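Local coordinates for protein endo-arabinase (Bacteroides thetaiotaomicron, PDB 5C0P) that probably hydrolyses O-glycosidic bonds in arabinan as a family 43 glycoside hydrolase that carries bound magnesium, at residues Tyr140-Gly145 with Ala165-Lys170; Leu181-Ser186 with Gly245-Glu250; Val203-Phe208 with Gly229-Gly234. One frame throughout, in Å; residues are numbered along the deposited sequence.

Contact 1 (Tyr140-Gly145 with Ala165-Lys170); sequences YIDKEG and AQRLAK
Asp142 and Arg167 meet with their planes almost perpendicular, at 82°, and a single oxygen carries the salt bridge. The site lies in one blade of the five-bladed beta-propeller that is the fold of family 43. Arg167 is on strand 162-168. Asp142 opens the turn that follows strand 134-141. Strand 147-153 runs between these two strands, so the bridge reaches over a middle strand of the blade. Arg167 NH1 donates to Asp142 OD2 over 3.2 Å, with an N-H...O angle of 159°. The oxygen sits at the edge of the guanidinium, close to its plane. On the carboxylate side the donor arrives nearly in line with the C-O bond. The Arg167 chain is extended from CG to NE, and this length lets its tip approach Asp142.

Asp142 is also built into a type I turn that runs to Gly145. Gly145 N bonds to Asp142 O at 2.9 Å. Asp142 CG lies between the backbone N and the carbonyl carbon (chi1 71°), which puts OD1 near the turn. There OD1 accepts from Glu144 N at 3.0 Å and forms an Asx turn; Asn146 N is a second donor to it. Replacing Asp142 by alanine removes both oxygens, which would probably leave Arg167 NH1 without its carboxylate and the Asx turn without its acceptor. OD2 is gripped by two further donors. One is Trp148 NE1, from the middle strand. The other is a water, which donates to Asp142 OD2 at 2.7 Å. The same water donates to Glu144 OE1 at 2.9 Å. It accepts from Arg167 NH2 at 2.8 Å.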
ATOM      1  N   TYR A 140      -9.547   1.529  -0.113  1.00  8.88           N
ATOM      2  CA  TYR A 140     -10.324   1.095  -1.268  1.00  9.23           C
ATOM      3  C   TYR A 140     -11.667   1.822  -1.254  1.00 10.48           C
ATOM      4  O   TYR A 140     -12.355   1.850  -0.230  1.00 11.56           O
ATOM      5  CB  TYR A 140     -10.540  -0.427  -1.252  1.00 11.35           C
ATOM      6  CG  TYR A 140     -11.558  -0.872  -2.280  1.00  9.29           C
ATOM      7  CD1 TYR A 140     -11.292  -0.756  -3.644  1.00 10.42           C
ATOM      8  CD2 TYR A 140     -12.804  -1.369  -1.899  1.00 10.24           C
ATOM      9  CE1 TYR A 140     -12.227  -1.128  -4.596  1.00 11.46           C
ATOM     10  CE2 TYR A 140     -13.749  -1.754  -2.852  1.00  9.63           C
ATOM     11  CZ  TYR A 140     -13.457  -1.623  -4.195  1.00 11.83           C
ATOM     12  OH  TYR A 140     -14.381  -1.990  -5.140  1.00 13.75           O
ATOM     13  N   ILE A 141     -12.037   2.418  -2.386  1.00 10.15           N
ATOM     14  CA  ILE A 141     -13.337   3.071  -2.526  1.00  9.86           C
ATOM     15  C   ILE A 141     -14.248   2.143  -3.310  1.00  9.97           C
ATOM     16  O   ILE A 141     -13.969   1.803  -4.472  1.00 13.07           O
ATOM     17  CB  ILE A 141     -13.231   4.436  -3.243  1.00 10.25           C
ATOM     18  CG1 ILE A 141     -12.227   5.343  -2.516  1.00 12.78           C
ATOM     19  CG2 ILE A 141     -14.613   5.082  -3.386  1.00 12.36           C
ATOM     20  CD1 ILE A 141     -12.604   5.668  -1.062  1.00 13.06           C
ATOM     21  N   ASP A 142     -15.344   1.724  -2.683  1.00 11.30           N
ATOM     22  CA  ASP A 142     -16.202   0.730  -3.308  1.00 12.01           C
ATOM     23  C   ASP A 142     -17.124   1.325  -4.375  1.00 15.30           C
ATOM     24  O   ASP A 142     -17.074   2.531  -4.648  1.00 15.36           O
ATOM     25  CB  ASP A 142     -16.945  -0.125  -2.257  1.00 14.48           C
ATOM     26  CG  ASP A 142     -18.029   0.636  -1.504  1.00 18.08           C
ATOM     27  OD1 ASP A 142     -18.556   1.642  -2.015  1.00 14.83           O
ATOM     28  OD2 ASP A 142     -18.389   0.189  -0.388  1.00 15.70           O
ATOM     29  N   LYS A 143     -17.951   0.484  -4.983  1.00 16.94           N
ATOM     30  CA  LYS A 143     -18.800   0.922  -6.091  1.00 23.02           C
ATOM     31  C   LYS A 143     -19.744   2.083  -5.737  1.00 23.33           C
ATOM     32  O   LYS A 143     -20.106   2.882  -6.601  1.00 26.67           O
ATOM     33  CB  LYS A 143     -19.603  -0.260  -6.632  1.00 25.57           C
ATOM     34  CG  LYS A 143     -20.372   0.072  -7.895  1.00 32.47           C
ATOM     35  CD  LYS A 143     -21.547  -0.862  -8.110  1.00 41.31           C
ATOM     36  CE  LYS A 143     -22.616  -0.198  -8.969  1.00 43.88           C
ATOM     37  NZ  LYS A 143     -23.424  -1.191  -9.727  1.00 42.35           N
ATOM     38  N   GLU A 144     -20.130   2.174  -4.466  1.00 19.88           N
ATOM     39  CA  GLU A 144     -21.016   3.239  -3.998  1.00 19.20           C
ATOM     40  C   GLU A 144     -20.269   4.472  -3.522  1.00 18.45           C
ATOM     41  O   GLU A 144     -20.888   5.436  -3.064  1.00 20.60           O
ATOM     42  CB  GLU A 144     -21.899   2.737  -2.857  1.00 25.42           C
ATOM     43  CG  GLU A 144     -23.084   1.922  -3.304  1.00 34.69           C
ATOM     44  CD  GLU A 144     -22.733   0.479  -3.578  1.00 39.40           C
ATOM     45  OE1 GLU A 144     -22.091  -0.155  -2.713  1.00 39.98           O
ATOM     46  OE2 GLU A 144     -23.107  -0.025  -4.657  1.00 42.88           O
ATOM     47  N   GLY A 145     -18.945   4.437  -3.610  1.00 16.78           N
ATOM     48  CA  GLY A 145     -18.126   5.562  -3.209  1.00 17.84           C
ATOM     49  C   GLY A 145     -17.720   5.520  -1.745  1.00 17.19           C
ATOM     50  O   GLY A 145     -17.150   6.475  -1.221  1.00 18.30           O
ATOM     51  N   ALA A 165     -10.175  -6.380   6.287  1.00  9.05           N
ATOM     52  CA  ALA A 165     -10.896  -5.227   5.754  1.00  8.63           C
ATOM     53  C   ALA A 165     -11.825  -4.651   6.820  1.00  9.81           C
ATOM     54  O   ALA A 165     -12.320  -5.375   7.691  1.00 12.26           O
ATOM     55  CB  ALA A 165     -11.694  -5.610   4.522  1.00 10.84           C
ATOM     56  N   GLN A 166     -12.086  -3.349   6.733  1.00 10.17           N
ATOM     57  CA  GLN A 166     -12.975  -2.701   7.685  1.00  9.61           C
ATOM     58  C   GLN A 166     -13.512  -1.424   7.054  1.00  9.78           C
ATOM     59  O   GLN A 166     -12.738  -0.681   6.456  1.00 11.57           O
ATOM     60  CB  GLN A 166     -12.188  -2.356   8.954  1.00 10.52           C
ATOM     61  CG  GLN A 166     -13.045  -1.973  10.147  1.00 13.76           C
ATOM     62  CD  GLN A 166     -12.229  -1.809  11.403  1.00 13.55           C
ATOM     63  OE1 GLN A 166     -10.994  -1.777  11.364  1.00 15.41           O
ATOM     64  NE2 GLN A 166     -12.913  -1.690  12.533  1.00 16.10           N
ATOM     65  N   ARG A 167     -14.807  -1.147   7.189  1.00  9.80           N
ATOM     66  CA  ARG A 167     -15.320   0.126   6.664  1.00 11.64           C
ATOM     67  C   ARG A 167     -14.747   1.307   7.437  1.00 11.04           C
ATOM     68  O   ARG A 167     -14.526   1.228   8.655  1.00 12.35           O
ATOM     69  CB  ARG A 167     -16.850   0.192   6.692  1.00 10.72           C
ATOM     70  CG  ARG A 167     -17.541  -0.645   5.611  1.00 12.56           C
ATOM     71  CD  ARG A 167     -19.016  -0.245   5.501  1.00 15.12           C
ATOM     72  NE  ARG A 167     -19.737  -0.997   4.468  1.00 16.69           N
ATOM     73  CZ  ARG A 167     -19.659  -0.731   3.165  1.00 17.53           C
ATOM     74  NH1 ARG A 167     -18.884   0.267   2.743  1.00 15.55           N
ATOM     75  NH2 ARG A 167     -20.340  -1.465   2.286  1.00 16.40           N
ATOM     76  N   LEU A 168     -14.500   2.398   6.720  1.00 10.16           N
ATOM     77  CA  LEU A 168     -14.131   3.661   7.338  1.00 10.94           C
ATOM     78  C   LEU A 168     -15.332   4.600   7.344  1.00 10.92           C
ATOM     79  O   LEU A 168     -16.192   4.541   6.455  1.00 12.16           O
ATOM     80  CB  LEU A 168     -12.994   4.318   6.557  1.00 12.60           C
ATOM     81  CG  LEU A 168     -11.622   3.667   6.686  1.00 10.15           C
ATOM     82  CD1 LEU A 168     -10.684   4.146   5.583  1.00 12.35           C
ATOM     83  CD2 LEU A 168     -11.041   3.998   8.041  1.00 13.55           C
ATOM     84  N   ALA A 169     -15.388   5.478   8.343  1.00  9.98           N
ATOM     85  CA  ALA A 169     -16.372   6.558   8.351  1.00 10.46           C
ATOM     86  C   ALA A 169     -16.129   7.435   7.131  1.00 10.31           C
ATOM     87  O   ALA A 169     -15.018   7.468   6.600  1.00 11.27           O
ATOM     88  CB  ALA A 169     -16.238   7.386   9.611  1.00 11.84           C
ATOM     89  N   LYS A 170     -17.157   8.168   6.699  1.00 12.36           N
ATOM     90  CA  LYS A 170     -17.024   9.018   5.517  1.00 10.85           C
ATOM     91  C   LYS A 170     -15.886  10.036   5.618  1.00 13.14           C
ATOM     92  O   LYS A 170     -15.282  10.387   4.607  1.00 15.78           O
ATOM     93  CB  LYS A 170     -18.348   9.731   5.212  1.00 16.41           C
TER
HETATM   94  O   HOH W   1     -21.017   0.006  -0.015  1.00 27.36           O

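Contact 2 (Leu181-Ser186 with Gly245-Glu250); sequences LLFKAS and GPWVQE
The backbones of Leu182 and Trp247 are joined by one water, which donates to Leu182 O at 2.9 Å and accepts from Trp247 N at 2.9 Å, with no direct hydrogen bond between the two segments. Side chains make the rest of the contact. Phe183 is at its centre. A chi1 of 58° sets its ring back over its own backbone, and the side chain is directed toward segment 245-250. Gln249 brings its amide nitrogen over one ring face. NE2 lies 3.2 Å above the plane of the Phe183 ring, over its centre, and nearly equidistant from all six carbons. The amide is turned 65° from the ring plane, so the group is not stacked flat. A bend at chi2 of Gln249 helps bring the amide there. Its other end is held too, because Gln249 OE1 accepts from Trp221 NE1.

The same phenyl ring presents its edge to the face of the Trp247 five-membered ring. This is an offset edge-to-face pair, with ring centroids 5.9 Å apart and planes at 64°. Phe183 CD2 also touches Trp247 CB at 4.0 Å. Leu182 runs alongside the indole and points the same way. Its CD1 comes within 3.8 Å of Trp247 NE1, and its CB within 4.0 Å of Trp247 CD1. The indole nitrogen takes no polar partner from Leu182; it donates to Val243 O. Met219 of strand 217-224 touches Leu182, Phe183 and Trp247 and adds to the apolar core. Strand 178-184 is at the outer edge of one sheet and strand 248-249 at the outer edge of the next. This is the mostly apolar packing between neighbouring blades of a beta-propeller.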
ATOM      1  N   LEU A 181     -11.467 -10.543   8.950  1.00 11.85           N
ATOM      2  CA  LEU A 181     -10.346 -11.307   8.409  1.00 10.06           C
ATOM      3  C   LEU A 181     -10.672 -11.837   7.021  1.00 11.18           C
ATOM      4  O   LEU A 181     -11.619 -12.601   6.848  1.00 12.94           O
ATOM      5  CB  LEU A 181      -9.983 -12.465   9.348  1.00 10.43           C
ATOM      6  CG  LEU A 181      -8.887 -13.418   8.846  1.00 12.22           C
ATOM      7  CD1 LEU A 181      -7.561 -12.712   8.781  1.00 14.55           C
ATOM      8  CD2 LEU A 181      -8.777 -14.617   9.769  1.00 13.77           C
ATOM      9  N   LEU A 182      -9.880 -11.415   6.041  1.00 10.41           N
ATOM     10  CA  LEU A 182     -10.077 -11.820   4.647  1.00 10.10           C
ATOM     11  C   LEU A 182      -9.436 -13.170   4.341  1.00  9.89           C
ATOM     12  O   LEU A 182     -10.071 -14.056   3.759  1.00 12.64           O
ATOM     13  CB  LEU A 182      -9.513 -10.748   3.712  1.00 10.33           C
ATOM     14  CG  LEU A 182     -10.151  -9.365   3.883  1.00  9.85           C
ATOM     15  CD1 LEU A 182      -9.702  -8.438   2.774  1.00 12.19           C
ATOM     16  CD2 LEU A 182     -11.663  -9.445   3.909  1.00 10.33           C
ATOM     17  N   PHE A 183      -8.176 -13.316   4.734  1.00 11.12           N
ATOM     18  CA  PHE A 183      -7.449 -14.571   4.552  1.00 11.48           C
ATOM     19  C   PHE A 183      -6.131 -14.511   5.282  1.00 11.19           C
ATOM     20  O   PHE A 183      -5.702 -13.434   5.711  1.00 11.34           O
ATOM     21  CB  PHE A 183      -7.218 -14.903   3.064  1.00 12.48           C
ATOM     22  CG  PHE A 183      -6.472 -13.847   2.290  1.00 12.14           C
ATOM     23  CD1 PHE A 183      -5.080 -13.803   2.287  1.00 12.32           C
ATOM     24  CD2 PHE A 183      -7.167 -12.929   1.522  1.00 10.66           C
ATOM     25  CE1 PHE A 183      -4.401 -12.842   1.551  1.00 12.11           C
ATOM     26  CE2 PHE A 183      -6.498 -11.971   0.777  1.00 11.49           C
ATOM     27  CZ  PHE A 183      -5.114 -11.925   0.794  1.00 14.91           C
ATOM     28  N   LYS A 184      -5.516 -15.677   5.433  1.00 11.61           N
ATOM     29  CA  LYS A 184      -4.162 -15.788   5.943  1.00 11.66           C
ATOM     30  C   LYS A 184      -3.242 -16.109   4.775  1.00 11.91           C
ATOM     31  O   LYS A 184      -3.666 -16.729   3.802  1.00 12.02           O
ATOM     32  CB  LYS A 184      -4.092 -16.882   7.000  1.00 12.36           C
ATOM     33  CG  LYS A 184      -5.042 -16.648   8.164  1.00 14.39           C
ATOM     34  CD  LYS A 184      -4.951 -17.743   9.209  1.00 17.13           C
ATOM     35  CE  LYS A 184      -5.727 -17.333  10.458  1.00 19.78           C
ATOM     36  NZ  LYS A 184      -5.684 -18.388  11.513  1.00 24.75           N
ATOM     37  N   ALA A 185      -1.984 -15.701   4.879  1.00 10.93           N
ATOM     38  CA  ALA A 185      -1.044 -15.838   3.766  1.00  8.99           C
ATOM     39  C   ALA A 185      -0.896 -17.280   3.275  1.00 11.70           C
ATOM     40  O   ALA A 185      -0.716 -17.517   2.071  1.00 13.74           O
ATOM     41  CB  ALA A 185       0.315 -15.253   4.132  1.00 11.77           C
ATOM     42  N   SER A 186      -0.979 -18.244   4.188  1.00 11.89           N
ATOM     43  CA  SER A 186      -0.788 -19.649   3.817  1.00 14.46           C
ATOM     44  C   SER A 186      -1.857 -20.178   2.847  1.00 12.68           C
ATOM     45  O   SER A 186      -1.704 -21.263   2.275  1.00 14.99           O
ATOM     46  CB  SER A 186      -0.764 -20.536   5.061  1.00 13.50           C
ATOM     47  OG  SER A 186      -2.064 -20.607   5.620  1.00 14.51           O
ATOM     48  N   GLY A 245     -15.013 -11.044   0.543  1.00  9.63           N
ATOM     49  CA  GLY A 245     -14.698 -12.300  -0.123  1.00 10.82           C
ATOM     50  C   GLY A 245     -15.926 -13.084  -0.566  1.00 13.44           C
ATOM     51  O   GLY A 245     -16.992 -12.503  -0.779  1.00 12.93           O
ATOM     52  N   PRO A 246     -15.791 -14.411  -0.730  1.00 11.09           N
ATOM     53  CA  PRO A 246     -14.543 -15.156  -0.505  1.00 11.79           C
ATOM     54  C   PRO A 246     -13.461 -14.825  -1.530  1.00 11.63           C
ATOM     55  O   PRO A 246     -13.724 -14.601  -2.718  1.00 12.22           O
ATOM     56  CB  PRO A 246     -14.980 -16.615  -0.646  1.00 13.06           C
ATOM     57  CG  PRO A 246     -16.165 -16.566  -1.562  1.00 16.44           C
ATOM     58  CD  PRO A 246     -16.881 -15.283  -1.202  1.00 13.24           C
ATOM     59  N   TRP A 247     -12.233 -14.756  -1.034  1.00 10.92           N
ATOM     60  CA  TRP A 247     -11.085 -14.481  -1.874  1.00 11.34           C
ATOM     61  C   TRP A 247     -10.449 -15.789  -2.344  1.00 12.75           C
ATOM     62  O   TRP A 247     -10.149 -16.676  -1.542  1.00 14.76           O
ATOM     63  CB  TRP A 247     -10.089 -13.633  -1.088  1.00 10.88           C
ATOM     64  CG  TRP A 247     -10.597 -12.250  -0.850  1.00  9.27           C
ATOM     65  CD1 TRP A 247     -11.218 -11.777   0.277  1.00  9.91           C
ATOM     66  CD2 TRP A 247     -10.551 -11.162  -1.771  1.00  9.59           C
ATOM     67  NE1 TRP A 247     -11.558 -10.454   0.103  1.00 11.38           N
ATOM     68  CE2 TRP A 247     -11.152 -10.054  -1.147  1.00 10.24           C
ATOM     69  CE3 TRP A 247     -10.058 -11.018  -3.072  1.00 10.16           C
ATOM     70  CZ2 TRP A 247     -11.261  -8.809  -1.772  1.00  9.97           C
ATOM     71  CZ3 TRP A 247     -10.172  -9.783  -3.696  1.00  9.82           C
ATOM     72  CH2 TRP A 247     -10.765  -8.697  -3.047  1.00  9.45           C
ATOM     73  N   VAL A 248     -10.268 -15.917  -3.652  1.00 11.44           N
ATOM     74  CA  VAL A 248      -9.655 -17.111  -4.218  1.00 11.13           C
ATOM     75  C   VAL A 248      -8.251 -16.742  -4.688  1.00 13.36           C
ATOM     76  O   VAL A 248      -8.091 -15.889  -5.569  1.00 12.07           O
ATOM     77  CB  VAL A 248     -10.486 -17.675  -5.388  1.00 15.37           C
ATOM     78  CG1 VAL A 248      -9.754 -18.833  -6.069  1.00 15.49           C
ATOM     79  CG2 VAL A 248     -11.873 -18.123  -4.902  1.00 14.68           C
ATOM     80  N   GLN A 249      -7.241 -17.360  -4.075  1.00 12.51           N
ATOM     81  CA  GLN A 249      -5.842 -17.083  -4.402  1.00 10.56           C
ATOM     82  C   GLN A 249      -5.434 -17.715  -5.725  1.00 13.82           C
ATOM     83  O   GLN A 249      -5.709 -18.891  -5.973  1.00 13.67           O
ATOM     84  CB  GLN A 249      -4.921 -17.618  -3.303  1.00 10.97           C
ATOM     85  CG  GLN A 249      -5.290 -17.156  -1.895  1.00 12.52           C
ATOM     86  CD  GLN A 249      -5.082 -15.672  -1.698  1.00 15.01           C
ATOM     87  OE1 GLN A 249      -4.215 -15.057  -2.326  1.00 13.98           O
ATOM     88  NE2 GLN A 249      -5.881 -15.079  -0.809  1.00 13.21           N
ATOM     89  N   GLU A 250      -4.758 -16.943  -6.570  1.00 10.86           N
ATOM     90  CA  GLU A 250      -4.172 -17.503  -7.777  1.00 14.09           C
ATOM     91  C   GLU A 250      -2.889 -18.217  -7.392  1.00 12.70           C
ATOM     92  O   GLU A 250      -2.160 -17.757  -6.521  1.00 14.62           O
ATOM     93  CB  GLU A 250      -3.899 -16.405  -8.798  1.00 14.96           C
ATOM     94  CG  GLU A 250      -5.133 -15.964  -9.542  1.00 13.18           C
ATOM     95  CD  GLU A 250      -5.728 -17.083 -10.368  1.00 18.44           C
ATOM     96  OE1 GLU A 250      -5.017 -17.636 -11.235  1.00 20.35           O
ATOM     97  OE2 GLU A 250      -6.907 -17.423 -10.148  1.00 19.95           O
TER
HETATM   98  O   HOH W   2     -12.067 -15.024   1.884  1.00 21.39           O

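Contact 3 (Val203-Phe208 with Gly229-Gly234); sequences VTDAPF and GKYAIG
Asp205 and Tyr231 meet through one short hydrogen bond, and the aspartate can be followed outward from its CB. The bond from CA to CB heads toward segment 229-234, and Asp205 CB lies 3.4 Å from Tyr231 OH. CG comes next, also 3.4 Å from Tyr231 OH. It stands opposite the carbonyl carbon and beside the backbone N (chi1 -82°), which swings the carboxylate to the phenol. The two oxygens then part. OD1 sits 3.1 Å from Thr204 O, a pair of acceptors with no bond between them. OD2 is the atom that binds: Tyr231 OH donates to Asp205 OD2 over 2.6 Å. The hydroxyl reaches OD2 on its anti side, 19° out of the carboxylate plane. OD2 also passes 3.4 Å from Tyr231 CE1, at the edge of the ring and near its plane.

The two side chains cross at about a right angle, with carboxylate and ring planes 73° apart. Only the far end of the tyrosine takes part. Its backbone is on strand 231-238, while Asp205 begins strand 205-211. Strand 217-224 lies between them. The bond therefore spans a middle strand of the blade. It also takes one acceptor site of OD2 and is likely to limit the turning of the carboxylate. A buffer molecule, Tris, makes a weak hydrogen bond to the same oxygen.

The surroundings probably place this pair at the active site. Asp136, predicted to modulate the pKa of the active-site acid and to orient the proton donor, accepts from Ala206 N. His261, a ligand of the bound magnesium, lies close to Tyr231. This setting is consistent with the central active-site pocket of a family 43 five-bladed beta-propeller.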
ATOM      1  N   VAL A 203       4.482 -14.052   5.663  1.00 10.78           N
ATOM      2  CA  VAL A 203       4.300 -12.608   5.605  1.00 10.88           C
ATOM      3  C   VAL A 203       3.022 -12.221   4.858  1.00 11.78           C
ATOM      4  O   VAL A 203       2.685 -12.835   3.839  1.00 10.10           O
ATOM      5  CB  VAL A 203       5.502 -11.979   4.881  1.00 11.30           C
ATOM      6  CG1 VAL A 203       5.263 -10.489   4.557  1.00 12.47           C
ATOM      7  CG2 VAL A 203       6.772 -12.173   5.696  1.00 11.82           C
ATOM      8  N   THR A 204       2.311 -11.215   5.372  1.00 10.98           N
ATOM      9  CA  THR A 204       1.337 -10.465   4.578  1.00  9.48           C
ATOM     10  C   THR A 204       1.783  -9.011   4.489  1.00 11.85           C
ATOM     11  O   THR A 204       1.995  -8.354   5.518  1.00 13.07           O
ATOM     12  CB  THR A 204      -0.088 -10.498   5.145  1.00 13.54           C
ATOM     13  OG1 THR A 204      -0.062 -10.166   6.537  1.00 12.92           O
ATOM     14  CG2 THR A 204      -0.727 -11.867   4.962  1.00 10.52           C
ATOM     15  N   ASP A 205       1.926  -8.527   3.255  1.00 10.87           N
ATOM     16  CA  ASP A 205       2.266  -7.134   2.969  1.00 10.59           C
ATOM     17  C   ASP A 205       1.290  -6.560   1.947  1.00  9.86           C
ATOM     18  O   ASP A 205       0.770  -7.275   1.088  1.00 10.55           O
ATOM     19  CB  ASP A 205       3.674  -7.023   2.343  1.00  9.90           C
ATOM     20  CG  ASP A 205       4.816  -7.043   3.359  1.00 14.24           C
ATOM     21  OD1 ASP A 205       4.592  -6.935   4.583  1.00 14.74           O
ATOM     22  OD2 ASP A 205       5.982  -7.127   2.906  1.00 13.74           O
ATOM     23  N   ALA A 206       1.055  -5.254   2.040  1.00  8.50           N
ATOM     24  CA  ALA A 206       0.605  -4.453   0.893  1.00  8.92           C
ATOM     25  C   ALA A 206      -0.748  -4.739   0.229  1.00  9.04           C
ATOM     26  O   ALA A 206      -0.851  -4.646  -0.986  1.00 12.51           O
ATOM     27  CB  ALA A 206       1.702  -4.482  -0.180  1.00 11.51           C
ATOM     28  N   PRO A 207      -1.799  -5.049   1.006  1.00  8.48           N
ATOM     29  CA  PRO A 207      -3.076  -5.282   0.321  1.00  8.76           C
ATOM     30  C   PRO A 207      -3.573  -4.067  -0.473  1.00 10.73           C
ATOM     31  O   PRO A 207      -3.528  -2.933   0.005  1.00 10.89           O
ATOM     32  CB  PRO A 207      -4.040  -5.575   1.476  1.00  9.91           C
ATOM     33  CG  PRO A 207      -3.414  -4.888   2.666  1.00 10.36           C
ATOM     34  CD  PRO A 207      -1.942  -5.045   2.470  1.00 11.91           C
ATOM     35  N   PHE A 208      -4.058  -4.325  -1.683  1.00  9.71           N
ATOM     36  CA  PHE A 208      -4.594  -3.283  -2.538  1.00  9.46           C
ATOM     37  C   PHE A 208      -5.655  -3.892  -3.437  1.00  9.66           C
ATOM     38  O   PHE A 208      -5.391  -4.879  -4.118  1.00 11.59           O
ATOM     39  CB  PHE A 208      -3.482  -2.665  -3.386  1.00 12.32           C
ATOM     40  CG  PHE A 208      -3.928  -1.441  -4.144  1.00 14.15           C
ATOM     41  CD1 PHE A 208      -3.925  -0.191  -3.536  1.00 14.60           C
ATOM     42  CD2 PHE A 208      -4.382  -1.549  -5.443  1.00 15.64           C
ATOM     43  CE1 PHE A 208      -4.355   0.937  -4.225  1.00 15.45           C
ATOM     44  CE2 PHE A 208      -4.823  -0.433  -6.140  1.00 14.37           C
ATOM     45  CZ  PHE A 208      -4.801   0.812  -5.537  1.00 16.57           C
ATOM     46  N   GLY A 229      12.258 -18.321  -2.435  1.00 15.00           N
ATOM     47  CA  GLY A 229      12.413 -17.360  -1.354  1.00 16.06           C
ATOM     48  C   GLY A 229      12.311 -15.907  -1.784  1.00 16.33           C
ATOM     49  O   GLY A 229      12.523 -14.998  -0.978  1.00 17.11           O
ATOM     50  N   LYS A 230      11.993 -15.676  -3.053  1.00 12.36           N
ATOM     51  CA  LYS A 230      11.824 -14.303  -3.548  1.00 12.48           C
ATOM     52  C   LYS A 230      10.583 -13.607  -3.005  1.00 12.79           C
ATOM     53  O   LYS A 230       9.539 -14.221  -2.798  1.00 12.65           O
ATOM     54  CB  LYS A 230      11.768 -14.276  -5.076  1.00 14.93           C
ATOM     55  CG  LYS A 230      13.107 -14.504  -5.749  1.00 16.10           C
ATOM     56  CD  LYS A 230      12.951 -14.531  -7.258  1.00 19.41           C
ATOM     57  CE  LYS A 230      14.291 -14.737  -7.938  1.00 25.61           C
ATOM     58  NZ  LYS A 230      14.122 -15.018  -9.388  1.00 32.26           N
ATOM     59  N   TYR A 231      10.702 -12.302  -2.794  1.00 12.64           N
ATOM     60  CA  TYR A 231       9.549 -11.472  -2.512  1.00  9.82           C
ATOM     61  C   TYR A 231       8.748 -11.434  -3.801  1.00  9.82           C
ATOM     62  O   TYR A 231       9.329 -11.490  -4.898  1.00 11.51           O
ATOM     63  CB  TYR A 231      10.038 -10.077  -2.165  1.00 11.31           C
ATOM     64  CG  TYR A 231       9.052  -9.151  -1.484  1.00 12.13           C
ATOM     65  CD1 TYR A 231       8.306  -9.562  -0.386  1.00 11.20           C
ATOM     66  CD2 TYR A 231       8.917  -7.835  -1.918  1.00 10.55           C
ATOM     67  CE1 TYR A 231       7.428  -8.675   0.251  1.00 11.09           C
ATOM     68  CE2 TYR A 231       8.061  -6.947  -1.290  1.00 11.85           C
ATOM     69  CZ  TYR A 231       7.312  -7.373  -0.219  1.00 10.48           C
ATOM     70  OH  TYR A 231       6.473  -6.480   0.404  1.00 11.61           O
ATOM     71  N   ALA A 232       7.429 -11.350  -3.693  1.00 10.58           N
ATOM     72  CA  ALA A 232       6.593 -11.441  -4.886  1.00 10.41           C
ATOM     73  C   ALA A 232       5.250 -10.784  -4.701  1.00 11.45           C
ATOM     74  O   ALA A 232       4.843 -10.459  -3.575  1.00 12.40           O
ATOM     75  CB  ALA A 232       6.398 -12.903  -5.286  1.00 12.07           C
ATOM     76  N   ILE A 233       4.571 -10.593  -5.831  1.00 10.11           N
ATOM     77  CA  ILE A 233       3.210 -10.079  -5.865  1.00 10.97           C
ATOM     78  C   ILE A 233       2.281 -11.243  -6.161  1.00 10.68           C
ATOM     79  O   ILE A 233       2.463 -11.963  -7.165  1.00 11.32           O
ATOM     80  CB  ILE A 233       3.041  -9.047  -6.994  1.00  9.81           C
ATOM     81  CG1 ILE A 233       4.115  -7.955  -6.895  1.00 10.83           C
ATOM     82  CG2 ILE A 233       1.629  -8.460  -6.964  1.00 10.44           C
ATOM     83  CD1 ILE A 233       4.254  -7.133  -8.178  1.00 13.19           C
ATOM     84  N   GLY A 234       1.308 -11.450  -5.278  1.00 10.61           N
ATOM     85  CA  GLY A 234       0.269 -12.432  -5.519  1.00 10.52           C
ATOM     86  C   GLY A 234      -1.036 -11.718  -5.800  1.00 11.06           C
ATOM     87  O   GLY A 234      -1.181 -10.511  -5.527  1.00  9.23           O
TER

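Overall arrangement
From the N terminus, contact 1 comes first. It closes the short stretch from strand 134-141 to strand 162-168 and stays inside one blade. Contact 2 opens later, on strand 178-184 of that same sheet, and closes a much longer loop at strand 248-249. Contact 3 lies wholly within that loop and joins strands 205-211 and 231-238 of the following blade. Contacts 1 and 3 are thus ties within a blade; of the three, contact 2 joins the two blades. Contacts 1 and 2 touch where Ala165 packs on Leu182. Contacts 2 and 3 touch at Ala185, which packs on Val203 and Thr204. Contacts 1 and 3 do not meet.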